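Local coordinates for effector protein B, substrate of the Dot/Icm secretion system (Legionella drancourtii, PDB 4JVS) that probably acts as a GTPase-activating protein, through a LepB-type GAP domain that faces GDP and aluminium fluoride bound by another protein, at residues A105-H110 with R137-E142; I249-L254 with C293-K298. All coordinates share one frame; numbering follows the deposited sequence.

Interaction 1 (A105-H110 with R137-E142); sequences AALHGH and RFAPYE. With GDP (guanosine-5'-diphosphate), chain D; AF3 (aluminum fluoride), chain E.
Arg137 and His108 meet at a slant where this LepB-type GAP domain faces the nucleotide of a partner protein. The position of Arg137 is consistent with that of an arginine finger. CG is anti to the carbonyl carbon, and the chain then runs extended to NE. This carries the guanidinium away from the backbone to the phosphate. NH2 donates to GDP O1B at 3.2 Å. Both terminal nitrogens also reach fluorine F3 of the aluminium fluoride, through weak, bent bonds. The aluminium sits between GDP O1B and a water, an arrangement consistent with a mimic of the hydrolysis transition state. His108 stays with the aliphatic part of Arg137. Its CB rests on Arg137 CD at 3.8 Å, and the planes of imidazole and guanidinium are 47° apart. His108 also packs on the backbone of the other protein.

The tight part of the contact lies behind the finger, around buried His110. Phe138 turns its CD1-CE1 edge onto one face of the His110 imidazole. The pair is edge-to-face, with centroids 4.9 Å apart and planes at 86°. Phe138 CG is anti to its backbone N (chi1 -166°), which brings the ring back toward the histidine although its CB points away. Pro140 adds to this packing, with its CD 3.6 Å from His110 CB. Helix 118-124 packs against Phe138 through Ile121.

The looser side is at Leu107, which is exposed. It belongs to a short turn whose Leu107 N bonds to His110 O. Its contact with the 137-142 segment is apolar and small: Leu107 CG meets Ala139 CB at 3.7 Å. The same Ala139 methyl also touches the neighbouring imidazole, 3.6 Å from His108 ND1.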
loop_
_atom_site.group_PDB
_atom_site.type_symbol
_atom_site.label_atom_id
_atom_site.label_comp_id
_atom_site.label_asym_id
_atom_site.label_seq_id
_atom_site.Cartn_x
_atom_site.Cartn_y
_atom_site.Cartn_z
ATOM N N ALA A 105 20.028 -1.082 -2.469
ATOM C CA ALA A 105 19.654 0.325 -2.510
ATOM C C ALA A 105 18.252 0.495 -1.936
ATOM O O ALA A 105 17.536 -0.485 -1.762
ATOM C CB ALA A 105 19.731 0.854 -3.935
ATOM N N ALA A 106 17.864 1.731 -1.628
ATOM C CA ALA A 106 16.530 1.997 -1.077
ATOM C C ALA A 106 15.441 1.974 -2.149
ATOM O O ALA A 106 15.651 2.449 -3.265
ATOM C CB ALA A 106 16.504 3.324 -0.321
ATOM N N LEU A 107 14.286 1.408 -1.797
ATOM C CA LEU A 107 13.123 1.324 -2.684
ATOM C C LEU A 107 11.903 1.997 -2.035
ATOM O O LEU A 107 11.242 1.424 -1.166
ATOM C CB LEU A 107 12.816 -0.134 -3.060
ATOM C CG LEU A 107 11.596 -0.322 -3.972
ATOM C CD1 LEU A 107 11.718 0.522 -5.228
ATOM C CD2 LEU A 107 11.344 -1.781 -4.327
ATOM N N HIS A 108 11.618 3.219 -2.471
ATOM C CA HIS A 108 10.622 4.070 -1.834
ATOM C C HIS A 108 10.882 4.236 -0.338
ATOM O O HIS A 108 9.947 4.167 0.469
ATOM C CB HIS A 108 9.203 3.548 -2.083
ATOM C CG HIS A 108 8.882 3.339 -3.531
ATOM N ND1 HIS A 108 8.191 2.234 -3.988
ATOM C CD2 HIS A 108 9.156 4.091 -4.623
ATOM C CE1 HIS A 108 8.055 2.316 -5.301
ATOM N NE2 HIS A 108 8.632 3.432 -5.711
ATOM N N GLY A 109 12.146 4.426 0.002
ATOM C CA GLY A 109 12.599 4.684 1.347
ATOM C C GLY A 109 13.045 3.585 2.268
ATOM O O GLY A 109 13.491 3.865 3.347
ATOM N N HIS A 110 12.961 2.347 1.831
ATOM C CA HIS A 110 13.388 1.217 2.601
ATOM C C HIS A 110 14.284 0.388 1.780
ATOM O O HIS A 110 14.148 0.320 0.596
ATOM C CB HIS A 110 12.206 0.369 2.969
ATOM C CG HIS A 110 11.439 0.861 4.147
ATOM N ND1 HIS A 110 11.694 0.468 5.362
ATOM C CD2 HIS A 110 10.393 1.718 4.238
ATOM C CE1 HIS A 110 10.864 1.045 6.194
ATOM N NE2 HIS A 110 10.074 1.807 5.506
ATOM N N ARG A 137 4.766 3.185 3.285
ATOM C CA ARG A 137 5.357 2.218 2.359
ATOM C C ARG A 137 6.428 1.312 2.934
ATOM O O ARG A 137 7.290 1.746 3.710
ATOM C CB ARG A 137 5.937 2.931 1.143
ATOM C CG ARG A 137 4.905 3.461 0.199
ATOM C CD ARG A 137 5.561 3.892 -1.078
ATOM N NE ARG A 137 4.557 4.262 -2.056
ATOM C CZ ARG A 137 3.867 3.388 -2.768
ATOM N NH1 ARG A 137 4.075 2.091 -2.609
ATOM N NH2 ARG A 137 2.962 3.814 -3.632
ATOM N N PHE A 138 6.362 0.047 2.526
ATOM C CA PHE A 138 7.372 -0.940 2.870
ATOM C C PHE A 138 7.641 -1.766 1.610
ATOM O O PHE A 138 7.449 -2.983 1.581
ATOM C CB PHE A 138 6.887 -1.810 4.026
ATOM C CG PHE A 138 7.965 -2.613 4.668
ATOM C CD1 PHE A 138 9.122 -2.002 5.134
ATOM C CD2 PHE A 138 7.829 -3.983 4.823
ATOM C CE1 PHE A 138 10.135 -2.753 5.742
ATOM C CE2 PHE A 138 8.830 -4.732 5.425
ATOM C CZ PHE A 138 9.983 -4.114 5.886
ATOM N N ALA A 139 8.094 -1.071 0.569
ATOM C CA ALA A 139 8.213 -1.621 -0.778
ATOM C C ALA A 139 9.089 -2.876 -0.959
ATOM O O ALA A 139 8.805 -3.699 -1.837
ATOM C CB ALA A 139 8.642 -0.523 -1.750
ATOM N N PRO A 140 10.166 -3.032 -0.159
ATOM C CA PRO A 140 10.986 -4.196 -0.502
ATOM C C PRO A 140 10.345 -5.541 -0.183
ATOM O O PRO A 140 10.882 -6.562 -0.627
ATOM C CB PRO A 140 12.250 -3.990 0.343
ATOM C CG PRO A 140 12.296 -2.515 0.603
ATOM C CD PRO A 140 10.868 -2.144 0.788
ATOM N N TYR A 141 9.231 -5.552 0.552
ATOM C CA TYR A 141 8.584 -6.818 0.893
ATOM C C TYR A 141 7.218 -7.051 0.247
ATOM O O TYR A 141 6.634 -8.114 0.419
ATOM C CB TYR A 141 8.526 -7.025 2.409
ATOM C CG TYR A 141 9.806 -7.600 2.972
ATOM C CD1 TYR A 141 10.051 -8.970 2.941
ATOM C CD2 TYR A 141 10.778 -6.773 3.518
ATOM C CE1 TYR A 141 11.232 -9.504 3.448
ATOM C CE2 TYR A 141 11.965 -7.291 4.031
ATOM C CZ TYR A 141 12.186 -8.656 3.993
ATOM O OH TYR A 141 13.365 -9.160 4.499
ATOM N N GLU A 142 6.734 -6.074 -0.518
ATOM C CA GLU A 142 5.450 -6.191 -1.220
ATOM C C GLU A 142 5.390 -7.340 -2.223
ATOM O O GLU A 142 4.386 -8.046 -2.309
ATOM C CB GLU A 142 5.108 -4.891 -1.938
ATOM C CG GLU A 142 4.818 -3.721 -1.023
ATOM C CD GLU A 142 3.423 -3.769 -0.399
ATOM O OE1 GLU A 142 2.749 -4.824 -0.508
ATOM O OE2 GLU A 142 3.010 -2.741 0.204
HETATM P PB GDP D . 0.967 4.136 -6.444
HETATM O O1B GDP D . 0.990 2.717 -5.853
HETATM O O2B GDP D . -0.343 4.808 -5.992
HETATM O O3B GDP D . 1.119 4.111 -7.945
HETATM O O3A GDP D . 2.194 4.907 -5.835
HETATM P PA GDP D . 2.446 6.442 -6.076
HETATM O O1A GDP D . 2.286 7.203 -4.785
HETATM O O2A GDP D . 1.492 7.010 -7.083
HETATM O "O5'" GDP D . 3.918 6.504 -6.603
HETATM C "C5'" GDP D . 4.626 7.587 -6.133
HETATM C "C4'" GDP D . 6.052 7.258 -5.761
HETATM O "O4'" GDP D . 6.849 6.968 -6.888
HETATM C "C3'" GDP D . 6.488 8.542 -5.181
HETATM O "O3'" GDP D . 6.649 8.428 -3.818
HETATM C "C2'" GDP D . 7.675 8.946 -5.970
HETATM O "O2'" GDP D . 8.851 8.731 -5.274
HETATM C "C1'" GDP D . 7.587 8.115 -7.210
HETATM N N9 GDP D . 7.065 8.791 -8.404
HETATM C C8 GDP D . 5.776 8.878 -8.801
HETATM N N7 GDP D . 5.660 9.546 -9.951
HETATM C C5 GDP D . 6.882 9.914 -10.356
HETATM C C6 GDP D . 7.367 10.656 -11.513
HETATM O O6 GDP D . 6.607 11.086 -12.368
HETATM N N1 GDP D . 8.740 10.871 -11.616
HETATM C C2 GDP D . 9.700 10.409 -10.670
HETATM N N2 GDP D . 11.105 10.657 -10.841
HETATM N N3 GDP D . 9.252 9.718 -9.593
HETATM C C4 GDP D . 7.805 9.450 -9.401
HETATM AL AL AF3 E . 0.604 1.717 -4.615
HETATM F F1 AF3 E . -0.082 0.519 -5.565
HETATM F F2 AF3 E . -0.335 3.092 -4.581
HETATM F F3 AF3 E . 1.523 1.379 -3.254
HETATM O O HOH W 1 -1.254 1.211 -3.364
#

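Interaction 2 (I249-L254 with C293-K298)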
loop_
_atom_site.group_PDB
_atom_site.type_symbol
_atom_site.label_atom_id
_atom_site.label_comp_id
_atom_site.label_asym_id
_atom_site.label_seq_id
_atom_site.Cartn_x
_atom_site.Cartn_y
_atom_site.Cartn_z
ATOM N N ILE A 249 17.980 0.032 8.861
ATOM C CA ILE A 249 18.011 -0.639 10.162
ATOM C C ILE A 249 17.911 0.379 11.302
ATOM O O ILE A 249 17.091 0.230 12.208
ATOM C CB ILE A 249 19.281 -1.526 10.328
ATOM C CG1 ILE A 249 19.224 -2.730 9.381
ATOM C CG2 ILE A 249 19.409 -1.999 11.753
ATOM C CD1 ILE A 249 20.472 -3.599 9.372
ATOM N N CYS A 250 18.739 1.417 11.245
ATOM C CA CYS A 250 18.711 2.475 12.247
ATOM C C CYS A 250 17.328 3.113 12.402
ATOM O O CYS A 250 16.829 3.270 13.524
ATOM C CB CYS A 250 19.736 3.545 11.899
ATOM S SG CYS A 250 21.405 2.987 12.151
ATOM N N PHE A 251 16.722 3.486 11.276
ATOM C CA PHE A 251 15.394 4.093 11.282
ATOM C C PHE A 251 14.366 3.173 11.914
ATOM O O PHE A 251 13.410 3.633 12.540
ATOM C CB PHE A 251 14.960 4.442 9.868
ATOM C CG PHE A 251 15.602 5.674 9.332
ATOM C CD1 PHE A 251 15.913 6.723 10.170
ATOM C CD2 PHE A 251 15.888 5.790 7.986
ATOM C CE1 PHE A 251 16.504 7.863 9.679
ATOM C CE2 PHE A 251 16.476 6.931 7.489
ATOM C CZ PHE A 251 16.784 7.965 8.336
ATOM N N GLU A 252 14.578 1.872 11.744
ATOM C CA GLU A 252 13.654 0.868 12.245
ATOM C C GLU A 252 13.823 0.717 13.755
ATOM O O GLU A 252 12.840 0.665 14.496
ATOM C CB GLU A 252 13.896 -0.466 11.531
ATOM C CG GLU A 252 12.818 -1.519 11.745
ATOM C CD GLU A 252 11.449 -1.080 11.265
ATOM O OE1 GLU A 252 11.328 -0.635 10.094
ATOM O OE2 GLU A 252 10.495 -1.175 12.071
ATOM N N GLU A 253 15.076 0.668 14.199
ATOM C CA GLU A 253 15.404 0.479 15.612
ATOM C C GLU A 253 14.864 1.601 16.504
ATOM O O GLU A 253 14.496 1.364 17.645
ATOM C CB GLU A 253 16.921 0.308 15.784
ATOM C CG GLU A 253 17.473 -0.985 15.172
ATOM C CD GLU A 253 16.838 -2.226 15.777
ATOM O OE1 GLU A 253 16.651 -2.258 17.008
ATOM O OE2 GLU A 253 16.510 -3.172 15.032
ATOM N N LEU A 254 14.800 2.815 15.973
ATOM C CA LEU A 254 14.245 3.961 16.701
ATOM C C LEU A 254 12.757 3.823 17.069
ATOM O O LEU A 254 12.253 4.544 17.940
ATOM C CB LEU A 254 14.491 5.257 15.917
ATOM C CG LEU A 254 15.610 6.148 16.467
ATOM C CD1 LEU A 254 16.661 5.325 17.174
ATOM C CD2 LEU A 254 16.252 6.945 15.363
ATOM N N CYS A 293 12.785 13.507 10.073
ATOM C CA CYS A 293 13.730 14.485 10.570
ATOM C C CYS A 293 14.098 14.163 11.990
ATOM O O CYS A 293 15.234 14.141 12.330
ATOM C CB CYS A 293 13.227 15.941 10.408
ATOM S SG CYS A 293 13.976 17.260 11.399
ATOM N N GLU A 294 13.134 13.859 12.814
ATOM C CA GLU A 294 13.433 13.636 14.195
ATOM C C GLU A 294 14.312 12.426 14.433
ATOM O O GLU A 294 15.167 12.459 15.268
ATOM C CB GLU A 294 12.142 13.560 14.989
ATOM C CG GLU A 294 11.244 14.776 14.869
ATOM C CD GLU A 294 10.295 14.768 13.650
ATOM O OE1 GLU A 294 10.750 14.489 12.528
ATOM O OE2 GLU A 294 9.092 15.039 13.822
ATOM N N LYS A 295 14.090 11.363 13.680
ATOM C CA LYS A 295 14.892 10.140 13.745
ATOM C C LYS A 295 16.324 10.393 13.317
ATOM O O LYS A 295 17.259 9.899 13.942
ATOM C CB LYS A 295 14.288 9.029 12.886
ATOM C CG LYS A 295 13.005 8.476 13.438
ATOM C CD LYS A 295 12.695 7.101 12.876
ATOM C CE LYS A 295 11.342 6.611 13.375
ATOM N NZ LYS A 295 10.998 5.263 12.868
ATOM N N ARG A 296 16.509 11.146 12.272
ATOM C CA ARG A 296 17.842 11.491 11.880
ATOM C C ARG A 296 18.562 12.207 12.999
ATOM O O ARG A 296 19.731 11.996 13.221
ATOM C CB ARG A 296 17.773 12.357 10.644
ATOM C CG ARG A 296 19.034 12.488 9.892
ATOM C CD ARG A 296 18.847 13.360 8.718
ATOM N NE ARG A 296 18.024 12.698 7.725
ATOM C CZ ARG A 296 16.859 13.131 7.249
ATOM N NH1 ARG A 296 16.315 14.272 7.658
ATOM N NH2 ARG A 296 16.241 12.400 6.334
ATOM N N ASN A 297 17.841 13.052 13.712
ATOM C CA ASN A 297 18.401 13.745 14.871
ATOM C C ASN A 297 18.820 12.816 16.008
ATOM O O ASN A 297 19.919 12.952 16.541
ATOM C CB ASN A 297 17.442 14.820 15.384
ATOM C CG ASN A 297 17.349 16.004 14.444
ATOM O OD1 ASN A 297 18.264 16.243 13.657
ATOM N ND2 ASN A 297 16.245 16.751 14.515
ATOM N N LYS A 298 17.936 11.884 16.369
ATOM C CA LYS A 298 18.216 10.844 17.363
ATOM C C LYS A 298 19.479 10.063 17.011
ATOM O O LYS A 298 20.348 9.861 17.843
ATOM C CB LYS A 298 17.034 9.876 17.447
ATOM C CG LYS A 298 16.260 9.894 18.758
ATOM C CD LYS A 298 16.832 8.921 19.785
ATOM C CE LYS A 298 15.927 8.803 21.026
ATOM N NZ LYS A 298 14.671 8.017 20.795
#
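Helix-helix packing within the LepB GAP C-terminal subdomain brings Phe251 and Leu254 of segment 249-254 against Lys295 and Lys298 of helix 292-306. Lys295 is central. Its side chain is extended beyond CG and runs across the gap to the backbone of the other segment. NZ donates to Phe251 O at 2.9 Å. The C=O...N angle is 155°, and the nitrogen is tilted 21° from the carbonyl plane. NZ has a second partner in Asn255 OD1, just past the segment, and a long, weak ion pair with Asp290. The buried amine is therefore gripped by a backbone and a side-chain oxygen. A positive group at this carbonyl, near the C-terminal end of helix 243-253, would probably be favoured by the helix dipole.

The methylenes of Lys295 do the apolar work. CB is touched by two side chains of the other segment: by Phe251 CD1 at 3.9 Å and by Leu254 CD2 at 3.8 Å. Farther along, Lys295 CD lies 4.0 Å from Leu254 CB. The Phe251 ring crosses the lysine obliquely and turns its edge to the backbone N of Arg296. Phe285 meets this ring edge-to-face, and Leu280 of helix 271-280 also touches it. Leu254 CD2 reaches one turn on, to Lys298 CB at 3.7 Å, where the contact becomes exposed. Ile299 and Trp302 carry the packing of Leu254 further along helix 292-306. Such a lysine, apolar along its stem and polar at its tip, is here part of the helix-to-helix packing of the LepB GAP C-terminal subdomain.

Following the chain from the N terminus, interaction 1 comes first. It closes a loop of 26 residues that includes helix 118-124, within the N-terminal GAP subdomain. Interaction 2 opens only later and closes a loop of 38 residues holding helices 261-267 and 271-280, within the C-terminal subdomain. The two are in series and neither nest nor cross. Their centres lie 16 Å apart, yet they touch where His110 packs on Glu252. Glu252 also bonds to Tyr116 and His124, whose rings meet Phe138. Arg288, from the second loop, bonds to Gly109 O and packs on Phe251. These links join the nucleotide-facing segments to the C-terminal helices.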